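Local coordinates for substrate-binding protein (Synechococcus sp., PDB 6WPN), which probably binds a sugar or oligosaccharide in the periplasm, as a solute-binding protein serving transport in a marine cyanobacterium, at residues A[31-36]-A[62-67]; A[162-167]-A[287-292]; A[212-217]-A[419-424]. One frame throughout, in Å; residues are numbered along the deposited sequence.

In the fold
From the N terminus the chain first closes contact 1, where strand 30-35, helix 42-55 and strand 61-66 form a short beta-alpha-beta unit of the extracellular solute-binding protein fold. Contacts 2 and 3 come later and cross: 162-167 is followed by 212-217, then 287-292 meets the former and 419-424 the latter. Contact 2 closes a loop of 119 intervening residues, joining the turn ahead of helix 168-179 to the link between strands 282-285 and 295-303. Contact 3 brings the C-terminal helix back to the loop before helix 219-233. Contacts 1 and 2, with centres 35 Å apart, lie on opposite sides of the chain's centre.

Contact 1 of 3, residues A[31-36]-A[62-67]; sequences QLWTLQ and RWTDLP
With its OG1 set between the backbone N and the carbonyl carbon (chi1 58°), Thr-34 meets Trp-63 and Asp-65, whose CG atoms both stand anti to their own backbone N (chi1 169° for Trp-63). The indole reaches the hydroxyl edge-on: Trp-63 NE1 donates to Thr-34 OG1 at 2.7 Å, almost perfectly straight and in the ring plane. The hydroxyl passes its own proton on, from Thr-34 OG1 to Asp-65 OD1 at 2.7 Å, arriving on the anti side of the carboxylate. One oxygen thus accepts and donates, fixing the indole's rotation and the carboxylate together. An alanine at Thr-34 is likely to leave the indole N-H without its acceptor, take one bond from Asp-65 OD1 and let the indole turn more freely. Beneath this relay of bonds the parallel strands are laced by alternating backbone bonds, among them Thr-64 N to Leu-32 O at 3.0 Å and Leu-66 N to Thr-34 O at 2.9 Å. Gln-36 N to Leu-66 O, 2.9 Å, carries the pairing just past the strand end. On the other face, Trp-33 and Thr-64 point the same way side by side, Trp-33 CD1 lying 3.0 Å from Thr-64 OG1. Asp-65 OD2 accepts a hydrogen bond from Leu-37 N, tying down the loop that leaves strand 30-35. Helix 42-55, the crossover between the strands, packs on the Leu-32 and Trp-63 face through Met-45 and Leu-49; helix 72-80 meets Trp-33 and Leu-66 on the other, and strand 87-90 pairs with the far edge of strand 30-35.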
loop_
_atom_site.group_PDB
_atom_site.type_symbol
_atom_site.label_atom_id
_atom_site.label_comp_id
_atom_site.label_asym_id
_atom_site.label_seq_id
_atom_site.Cartn_x
_atom_site.Cartn_y
_atom_site.Cartn_z
ATOM N N GLN A 31 5.947 10.721 22.070
ATOM C CA GLN A 31 6.697 10.593 20.828
ATOM C C GLN A 31 5.829 9.882 19.799
ATOM O O GLN A 31 5.380 8.754 20.034
ATOM C CB GLN A 31 8.024 9.862 21.032
ATOM C CG GLN A 31 9.045 10.598 21.869
ATOM C CD GLN A 31 10.303 9.775 22.083
ATOM O OE1 GLN A 31 10.271 8.541 22.026
ATOM N NE2 GLN A 31 11.422 10.452 22.313
ATOM N N LEU A 32 5.580 10.552 18.677
ATOM C CA LEU A 32 4.795 10.006 17.577
ATOM C C LEU A 32 5.733 9.559 16.465
ATOM O O LEU A 32 6.657 10.290 16.095
ATOM C CB LEU A 32 3.805 11.043 17.045
ATOM C CG LEU A 32 3.104 10.712 15.724
ATOM C CD1 LEU A 32 2.093 9.582 15.893
ATOM C CD2 LEU A 32 2.441 11.950 15.158
ATOM N N TRP A 33 5.505 8.352 15.954
ATOM C CA TRP A 33 6.306 7.769 14.884
ATOM C C TRP A 33 5.412 7.563 13.669
ATOM O O TRP A 33 4.427 6.821 13.743
ATOM C CB TRP A 33 6.907 6.432 15.321
ATOM C CG TRP A 33 8.070 6.537 16.258
ATOM C CD1 TRP A 33 8.420 7.613 17.024
ATOM C CD2 TRP A 33 9.017 5.505 16.562
ATOM N NE1 TRP A 33 9.539 7.322 17.769
ATOM C CE2 TRP A 33 9.923 6.032 17.508
ATOM C CE3 TRP A 33 9.190 4.190 16.123
ATOM C CZ2 TRP A 33 10.986 5.289 18.020
ATOM C CZ3 TRP A 33 10.246 3.456 16.630
ATOM C CH2 TRP A 33 11.130 4.006 17.571
ATOM N N THR A 34 5.754 8.204 12.555
ATOM C CA THR A 34 4.994 8.064 11.320
ATOM C C THR A 34 5.881 7.475 10.231
ATOM O O THR A 34 7.111 7.485 10.330
ATOM C CB THR A 34 4.411 9.408 10.847
ATOM O OG1 THR A 34 5.469 10.353 10.645
ATOM C CG2 THR A 34 3.437 9.958 11.874
ATOM N N LEU A 35 5.239 6.974 9.178
ATOM C CA LEU A 35 5.915 6.254 8.105
ATOM C C LEU A 35 5.883 7.066 6.819
ATOM O O LEU A 35 4.802 7.378 6.308
ATOM C CB LEU A 35 5.259 4.893 7.871
ATOM C CG LEU A 35 5.392 3.900 9.015
ATOM C CD1 LEU A 35 4.877 2.533 8.596
ATOM C CD2 LEU A 35 6.837 3.837 9.452
ATOM N N GLN A 36 7.067 7.388 6.304
ATOM C CA GLN A 36 7.265 8.009 4.990
ATOM C C GLN A 36 6.265 9.144 4.748
ATOM O O GLN A 36 5.496 9.146 3.786
ATOM C CB GLN A 36 7.180 6.958 3.881
ATOM C CG GLN A 36 8.371 5.986 3.826
ATOM C CD GLN A 36 9.624 6.560 3.173
ATOM O OE1 GLN A 36 9.856 7.770 3.184
ATOM N NE2 GLN A 36 10.450 5.680 2.611
ATOM N N ARG A 62 6.529 15.021 20.335
ATOM C CA ARG A 62 7.768 15.109 19.569
ATOM C C ARG A 62 7.667 14.104 18.425
ATOM O O ARG A 62 7.642 12.890 18.655
ATOM C CB ARG A 62 8.991 14.845 20.448
ATOM C CG ARG A 62 9.322 15.935 21.480
ATOM C CD ARG A 62 9.872 17.222 20.836
ATOM N NE ARG A 62 8.871 18.283 20.701
ATOM C CZ ARG A 62 8.525 19.112 21.685
ATOM N NH1 ARG A 62 9.097 19.005 22.877
ATOM N NH2 ARG A 62 7.609 20.050 21.478
ATOM N N TRP A 63 7.600 14.616 17.200
ATOM C CA TRP A 63 7.305 13.831 16.009
ATOM C C TRP A 63 8.587 13.407 15.300
ATOM O O TRP A 63 9.479 14.232 15.073
ATOM C CB TRP A 63 6.431 14.652 15.060
ATOM C CG TRP A 63 6.249 14.078 13.694
ATOM C CD1 TRP A 63 6.041 12.772 13.367
ATOM C CD2 TRP A 63 6.280 14.802 12.460
ATOM N NE1 TRP A 63 5.928 12.640 12.005
ATOM C CE2 TRP A 63 6.074 13.872 11.426
ATOM C CE3 TRP A 63 6.455 16.150 12.132
ATOM C CZ2 TRP A 63 6.039 14.245 10.083
ATOM C CZ3 TRP A 63 6.420 16.520 10.801
ATOM C CH2 TRP A 63 6.214 15.572 9.792
ATOM N N THR A 64 8.671 12.123 14.949
ATOM C CA THR A 64 9.766 11.582 14.149
ATOM C C THR A 64 9.178 10.741 13.024
ATOM O O THR A 64 8.323 9.883 13.271
ATOM C CB THR A 64 10.734 10.734 14.987
ATOM O OG1 THR A 64 10.071 9.545 15.434
ATOM C CG2 THR A 64 11.239 11.512 16.199
ATOM N N ASP A 65 9.605 11.006 11.791
ATOM C CA ASP A 65 9.138 10.275 10.618
ATOM C C ASP A 65 10.253 9.371 10.098
ATOM O O ASP A 65 11.389 9.824 9.918
ATOM C CB ASP A 65 8.680 11.252 9.532
ATOM C CG ASP A 65 8.060 10.557 8.340
ATOM O OD1 ASP A 65 7.054 9.840 8.528
ATOM O OD2 ASP A 65 8.574 10.738 7.213
ATOM N N LEU A 66 9.931 8.104 9.858
ATOM C CA LEU A 66 10.888 7.072 9.491
ATOM C C LEU A 66 10.418 6.313 8.259
ATOM O O LEU A 66 9.226 6.312 7.937
ATOM C CB LEU A 66 11.128 6.080 10.642
ATOM C CG LEU A 66 12.150 6.376 11.739
ATOM C CD1 LEU A 66 11.690 7.573 12.547
ATOM C CD2 LEU A 66 12.330 5.175 12.652
ATOM N N PRO A 67 11.344 5.656 7.534
ATOM C CA PRO A 67 10.965 4.797 6.408
ATOM C C PRO A 67 10.728 3.346 6.829
ATOM O O PRO A 67 10.914 2.445 6.009
ATOM C CB PRO A 67 12.175 4.896 5.485
ATOM C CG PRO A 67 13.315 5.044 6.432
ATOM C CD PRO A 67 12.803 5.854 7.597
#

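Contact 2 of 3, residues A[162-167]-A[287-292]; sequences PRRWDE and PLTGSD
Thr-289 O takes the shortest hydrogen bond between the two segments, from Trp-165 N at 2.9 Å; the same oxygen is approached by Arg-164 CA at 3.1 Å in a CA-H...O contact. In return Thr-289 N donates to Arg-163 O at 3.0 Å, so Arg-164 and Thr-289 form a single backbone bridge just ahead of the 3-10 turn 165-167. With Thr-289 OG1 between its backbone N and carbonyl carbon (chi1 75°), the hydroxyl turns back along its own loop and donates to an in-plane lone pair of Gly-290 O at 3.0 Å. Beside the bridge Leu-288 CB sits above the outer part of one Trp-165 indole face, a CH-pi contact 4.1 Å from the centroid of the six-membered ring, while Leu-288 CD1 lies 3.9 Å from Trp-165 CZ3. The other methyl, Leu-288 CD2, comes within 3.4 Å of Pro-162 O, wedging the leucine between the indole and the proline end of the turn. Trp-165 NE1 bonds Gln-202 OE1 of helix 195-202, which anchors the ring. Val-168 of helix 168-179 touches Leu-288, Trp-228 of helix 219-233 meets the indole at a steep angle, and the 287-292 loop runs on from strand 282-285 toward strand 295-303.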
loop_
_atom_site.group_PDB
_atom_site.type_symbol
_atom_site.label_atom_id
_atom_site.label_comp_id
_atom_site.label_asym_id
_atom_site.label_seq_id
_atom_site.Cartn_x
_atom_site.Cartn_y
_atom_site.Cartn_z
ATOM N N PRO A 162 -5.947 -2.470 -20.159
ATOM C CA PRO A 162 -6.679 -3.597 -19.577
ATOM C C PRO A 162 -6.992 -3.341 -18.112
ATOM O O PRO A 162 -6.356 -2.526 -17.441
ATOM C CB PRO A 162 -5.708 -4.771 -19.740
ATOM C CG PRO A 162 -4.353 -4.124 -19.728
ATOM C CD PRO A 162 -4.538 -2.808 -20.433
ATOM N N ARG A 163 -7.996 -4.053 -17.616
ATOM C CA ARG A 163 -8.389 -3.934 -16.225
ATOM C C ARG A 163 -8.261 -5.237 -15.459
ATOM O O ARG A 163 -8.380 -5.225 -14.230
ATOM C CB ARG A 163 -9.827 -3.410 -16.111
ATOM C CG ARG A 163 -9.978 -1.981 -16.588
ATOM C CD ARG A 163 -11.382 -1.726 -17.069
ATOM N NE ARG A 163 -12.313 -1.533 -15.960
ATOM C CZ ARG A 163 -13.583 -1.178 -16.116
ATOM N NH1 ARG A 163 -14.067 -0.980 -17.337
ATOM N NH2 ARG A 163 -14.368 -1.023 -15.053
ATOM N N ARG A 164 -8.014 -6.350 -16.136
ATOM C CA ARG A 164 -7.779 -7.625 -15.484
ATOM C C ARG A 164 -6.432 -8.182 -15.927
ATOM O O ARG A 164 -5.949 -7.883 -17.024
ATOM C CB ARG A 164 -8.933 -8.591 -15.771
ATOM C CG ARG A 164 -10.205 -8.158 -15.047
ATOM C CD ARG A 164 -11.442 -8.946 -15.434
ATOM N NE ARG A 164 -12.635 -8.364 -14.817
ATOM C CZ ARG A 164 -13.849 -8.914 -14.839
ATOM N NH1 ARG A 164 -14.053 -10.070 -15.458
ATOM N NH2 ARG A 164 -14.867 -8.303 -14.239
ATOM N N TRP A 165 -5.818 -8.986 -15.049
ATOM C CA TRP A 165 -4.449 -9.445 -15.279
ATOM C C TRP A 165 -4.319 -10.353 -16.502
ATOM O O TRP A 165 -3.282 -10.324 -17.177
ATOM C CB TRP A 165 -3.913 -10.162 -14.037
ATOM C CG TRP A 165 -3.564 -9.248 -12.898
ATOM C CD1 TRP A 165 -4.260 -9.088 -11.738
ATOM C CD2 TRP A 165 -2.432 -8.372 -12.812
ATOM N NE1 TRP A 165 -3.629 -8.170 -10.931
ATOM C CE2 TRP A 165 -2.506 -7.715 -11.568
ATOM C CE3 TRP A 165 -1.362 -8.080 -13.665
ATOM C CZ2 TRP A 165 -1.557 -6.782 -11.158
ATOM C CZ3 TRP A 165 -0.420 -7.155 -13.256
ATOM C CH2 TRP A 165 -0.525 -6.517 -12.013
ATOM N N ASP A 166 -5.336 -11.161 -16.812
ATOM C CA ASP A 166 -5.218 -12.038 -17.973
ATOM C C ASP A 166 -5.246 -11.282 -19.302
ATOM O O ASP A 166 -5.031 -11.895 -20.353
ATOM C CB ASP A 166 -6.324 -13.097 -17.961
ATOM C CG ASP A 166 -7.715 -12.496 -17.959
ATOM O OD1 ASP A 166 -8.113 -11.910 -18.988
ATOM O OD2 ASP A 166 -8.423 -12.627 -16.939
ATOM N N GLU A 167 -5.519 -9.982 -19.284
ATOM C CA GLU A 167 -5.430 -9.146 -20.469
ATOM C C GLU A 167 -4.112 -8.385 -20.547
ATOM O O GLU A 167 -3.862 -7.703 -21.547
ATOM C CB GLU A 167 -6.612 -8.176 -20.513
ATOM C CG GLU A 167 -7.939 -8.870 -20.758
ATOM C CD GLU A 167 -9.132 -7.973 -20.506
ATOM O OE1 GLU A 167 -8.922 -6.793 -20.159
ATOM O OE2 GLU A 167 -10.281 -8.447 -20.665
ATOM N N PRO A 287 -7.693 0.145 -11.102
ATOM C CA PRO A 287 -6.483 -0.669 -10.972
ATOM C C PRO A 287 -6.685 -2.041 -11.590
ATOM O O PRO A 287 -7.809 -2.502 -11.801
ATOM C CB PRO A 287 -6.283 -0.775 -9.458
ATOM C CG PRO A 287 -7.670 -0.642 -8.904
ATOM C CD PRO A 287 -8.378 0.330 -9.811
ATOM N N LEU A 288 -5.567 -2.694 -11.892
ATOM C CA LEU A 288 -5.646 -4.050 -12.406
ATOM C C LEU A 288 -6.128 -4.980 -11.304
ATOM O O LEU A 288 -5.737 -4.844 -10.140
ATOM C CB LEU A 288 -4.286 -4.507 -12.935
ATOM C CG LEU A 288 -3.822 -3.827 -14.225
ATOM C CD1 LEU A 288 -2.313 -3.882 -14.371
ATOM C CD2 LEU A 288 -4.510 -4.490 -15.409
ATOM N N THR A 289 -7.023 -5.896 -11.663
ATOM C CA THR A 289 -7.519 -6.898 -10.732
ATOM C C THR A 289 -7.498 -8.262 -11.406
ATOM O O THR A 289 -7.180 -8.397 -12.591
ATOM C CB THR A 289 -8.945 -6.584 -10.258
ATOM O OG1 THR A 289 -9.868 -6.887 -11.311
ATOM C CG2 THR A 289 -9.084 -5.110 -9.869
ATOM N N GLY A 290 -7.877 -9.281 -10.641
ATOM C CA GLY A 290 -8.093 -10.603 -11.177
ATOM C C GLY A 290 -9.549 -10.763 -11.556
ATOM O O GLY A 290 -10.337 -9.815 -11.524
ATOM N N SER A 291 -9.909 -11.995 -11.922
ATOM C CA SER A 291 -11.280 -12.264 -12.336
ATOM C C SER A 291 -12.279 -11.979 -11.225
ATOM O O SER A 291 -13.459 -11.756 -11.511
ATOM C CB SER A 291 -11.418 -13.711 -12.811
ATOM O OG SER A 291 -11.128 -14.623 -11.769
ATOM N N ASP A 292 -11.833 -11.969 -9.968
ATOM C CA ASP A 292 -12.708 -11.660 -8.845
ATOM C C ASP A 292 -12.997 -10.170 -8.703
ATOM O O ASP A 292 -13.878 -9.804 -7.918
ATOM C CB ASP A 292 -12.096 -12.182 -7.545
ATOM C CG ASP A 292 -10.777 -11.515 -7.219
ATOM O OD1 ASP A 292 -10.039 -11.164 -8.164
ATOM O OD2 ASP A 292 -10.479 -11.339 -6.021
#

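Contact 3 of 3, residues A[212-217]-A[419-424]; sequences QRAAFN and QWNRYA
Trp-420 turns the pyrrole edge of its indole to the backbone of residues 212-214 and packs its CD1 against the methyl of Ala-214, 3.5 Å from CB. This is a loop-on-helix contact: the C-terminal helix 409-427 of the solute-binding protein fold receives the loop that leads into helix 219-233, and two consecutive helix residues hold it by side-chain bonds to its backbone. The first is Trp-420 NE1 to Gln-212 O at 2.8 Å, a bent bond (137° at the hydrogen) whose acceptor is tilted out of the ring plane. Ala-424, one helical turn on, sets its methyl over one face of the indole, and Ala-424 CB lies 3.3 Å from Gln-212 O, so both the indole N-H and this methyl approach the same oxygen. With CG anti to its backbone N (chi1 170°), Trp-420 extends toward the loop, and Ala-214 N falls in the ring plane beside CD1. The second bond takes the N-H of the next peptide: Ala-214 N donates to Asn-421 OD1 at 2.9 Å, nearly straight and in the plane of the amide carbonyl. Ala-214 points its methyl at the helix and packs against both side chains. Arg-213 bends at chi2 and brings its chain obliquely past Asn-421, with the guanidinium and amide planes 52° apart. Its NH1 bonds Trp-428 O near the chain terminus, and its approach to Ala-424 O is too poorly angled to add a bond. Leu-391 of helix 388-403 and Leu-208 also touch Trp-420. Where Ala-214 meets Asn-421, its methyl carbon CB lies 3.4 Å from the OD1 that its own N-H grips.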
loop_
_atom_site.group_PDB
_atom_site.type_symbol
_atom_site.label_atom_id
_atom_site.label_comp_id
_atom_site.label_asym_id
_atom_site.label_seq_id
_atom_site.Cartn_x
_atom_site.Cartn_y
_atom_site.Cartn_z
ATOM N N GLN A 212 0.512 -21.809 9.052
ATOM C CA GLN A 212 1.520 -20.927 8.463
ATOM C C GLN A 212 2.455 -21.677 7.518
ATOM O O GLN A 212 3.592 -21.258 7.290
ATOM C CB GLN A 212 2.315 -20.206 9.553
ATOM C CG GLN A 212 1.437 -19.370 10.454
ATOM C CD GLN A 212 0.827 -18.202 9.725
ATOM O OE1 GLN A 212 -0.224 -18.315 9.090
ATOM N NE2 GLN A 212 1.484 -17.070 9.808
ATOM N N ARG A 213 1.978 -22.775 6.944
ATOM C CA ARG A 213 2.761 -23.541 5.989
ATOM C C ARG A 213 2.532 -23.002 4.576
ATOM O O ARG A 213 1.526 -22.347 4.290
ATOM C CB ARG A 213 2.371 -25.019 6.057
ATOM C CG ARG A 213 2.851 -25.766 7.305
ATOM C CD ARG A 213 4.355 -25.688 7.523
ATOM N NE ARG A 213 4.820 -26.758 8.406
ATOM C CZ ARG A 213 5.116 -26.604 9.693
ATOM N NH1 ARG A 213 5.003 -25.414 10.266
ATOM N NH2 ARG A 213 5.531 -27.645 10.410
ATOM N N ALA A 214 3.486 -23.284 3.688
ATOM C CA ALA A 214 3.386 -22.820 2.308
ATOM C C ALA A 214 2.170 -23.434 1.625
ATOM O O ALA A 214 1.991 -24.654 1.629
ATOM C CB ALA A 214 4.659 -23.166 1.535
ATOM N N ALA A 215 1.333 -22.586 1.031
ATOM C CA ALA A 215 0.133 -23.049 0.345
ATOM C C ALA A 215 0.094 -22.675 -1.132
ATOM O O ALA A 215 -0.919 -22.934 -1.793
ATOM C CB ALA A 215 -1.116 -22.507 1.046
ATOM N N PHE A 216 1.163 -22.090 -1.676
ATOM C CA PHE A 216 1.131 -21.553 -3.031
ATOM C C PHE A 216 1.628 -22.531 -4.088
ATOM O O PHE A 216 1.619 -22.186 -5.274
ATOM C CB PHE A 216 1.952 -20.262 -3.119
ATOM C CG PHE A 216 3.355 -20.399 -2.606
ATOM C CD1 PHE A 216 4.364 -20.873 -3.429
ATOM C CD2 PHE A 216 3.670 -20.039 -1.308
ATOM C CE1 PHE A 216 5.656 -21.002 -2.961
ATOM C CE2 PHE A 216 4.962 -20.161 -0.834
ATOM C CZ PHE A 216 5.956 -20.643 -1.664
ATOM N N ASN A 217 2.086 -23.723 -3.704
ATOM C CA ASN A 217 2.483 -24.733 -4.685
ATOM C C ASN A 217 1.222 -25.432 -5.199
ATOM O O ASN A 217 0.959 -26.608 -4.947
ATOM C CB ASN A 217 3.477 -25.714 -4.079
ATOM C CG ASN A 217 4.083 -26.644 -5.113
ATOM O OD1 ASN A 217 3.937 -26.434 -6.318
ATOM N ND2 ASN A 217 4.775 -27.673 -4.646
ATOM N N GLN A 419 11.883 -23.380 1.025
ATOM C CA GLN A 419 12.520 -22.381 1.878
ATOM C C GLN A 419 11.545 -21.811 2.901
ATOM O O GLN A 419 11.909 -21.613 4.065
ATOM C CB GLN A 419 13.130 -21.270 1.028
ATOM C CG GLN A 419 14.361 -21.712 0.264
ATOM C CD GLN A 419 15.100 -20.553 -0.368
ATOM O OE1 GLN A 419 14.714 -19.394 -0.202
ATOM N NE2 GLN A 419 16.171 -20.856 -1.098
ATOM N N TRP A 420 10.306 -21.522 2.490
ATOM C CA TRP A 420 9.331 -21.014 3.451
ATOM C C TRP A 420 9.016 -22.055 4.520
ATOM O O TRP A 420 8.892 -21.720 5.702
ATOM C CB TRP A 420 8.046 -20.573 2.750
ATOM C CG TRP A 420 6.960 -20.285 3.745
ATOM C CD1 TRP A 420 5.910 -21.094 4.073
ATOM C CD2 TRP A 420 6.852 -19.127 4.584
ATOM N NE1 TRP A 420 5.144 -20.501 5.049
ATOM C CE2 TRP A 420 5.700 -19.293 5.379
ATOM C CE3 TRP A 420 7.612 -17.959 4.731
ATOM C CZ2 TRP A 420 5.288 -18.335 6.305
ATOM C CZ3 TRP A 420 7.202 -17.009 5.652
ATOM C CH2 TRP A 420 6.050 -17.203 6.427
ATOM N N ASN A 421 8.866 -23.321 4.124
ATOM C CA ASN A 421 8.560 -24.357 5.103
ATOM C C ASN A 421 9.730 -24.593 6.049
ATOM O O ASN A 421 9.525 -24.993 7.200
ATOM C CB ASN A 421 8.160 -25.652 4.394
ATOM C CG ASN A 421 6.778 -25.572 3.770
ATOM O OD1 ASN A 421 5.943 -24.773 4.188
ATOM N ND2 ASN A 421 6.534 -26.395 2.759
ATOM N N ARG A 422 10.958 -24.360 5.579
ATOM C CA ARG A 422 12.112 -24.322 6.472
ATOM C C ARG A 422 11.928 -23.263 7.552
ATOM O O ARG A 422 12.106 -23.534 8.746
ATOM C CB ARG A 422 13.372 -24.022 5.660
ATOM C CG ARG A 422 14.000 -25.192 4.929
ATOM C CD ARG A 422 14.992 -24.668 3.893
ATOM N NE ARG A 422 15.874 -23.636 4.437
ATOM C CZ ARG A 422 16.708 -22.902 3.706
ATOM N NH1 ARG A 422 16.778 -23.078 2.392
ATOM N NH2 ARG A 422 17.469 -21.983 4.284
ATOM N N TYR A 423 11.568 -22.046 7.142
ATOM C CA TYR A 423 11.361 -20.949 8.083
ATOM C C TYR A 423 10.148 -21.205 8.975
ATOM O O TYR A 423 10.198 -20.958 10.185
ATOM C CB TYR A 423 11.212 -19.642 7.295
ATOM C CG TYR A 423 10.901 -18.388 8.089
ATOM C CD1 TYR A 423 9.597 -17.928 8.223
ATOM C CD2 TYR A 423 11.920 -17.643 8.674
ATOM C CE1 TYR A 423 9.314 -16.771 8.935
ATOM C CE2 TYR A 423 11.647 -16.485 9.384
ATOM C CZ TYR A 423 10.343 -16.054 9.512
ATOM O OH TYR A 423 10.069 -14.904 10.218
ATOM N N ALA A 424 9.058 -21.718 8.395
ATOM C CA ALA A 424 7.807 -21.853 9.134
ATOM C C ALA A 424 7.847 -22.985 10.153
ATOM O O ALA A 424 7.161 -22.912 11.178
ATOM C CB ALA A 424 6.647 -22.067 8.162
#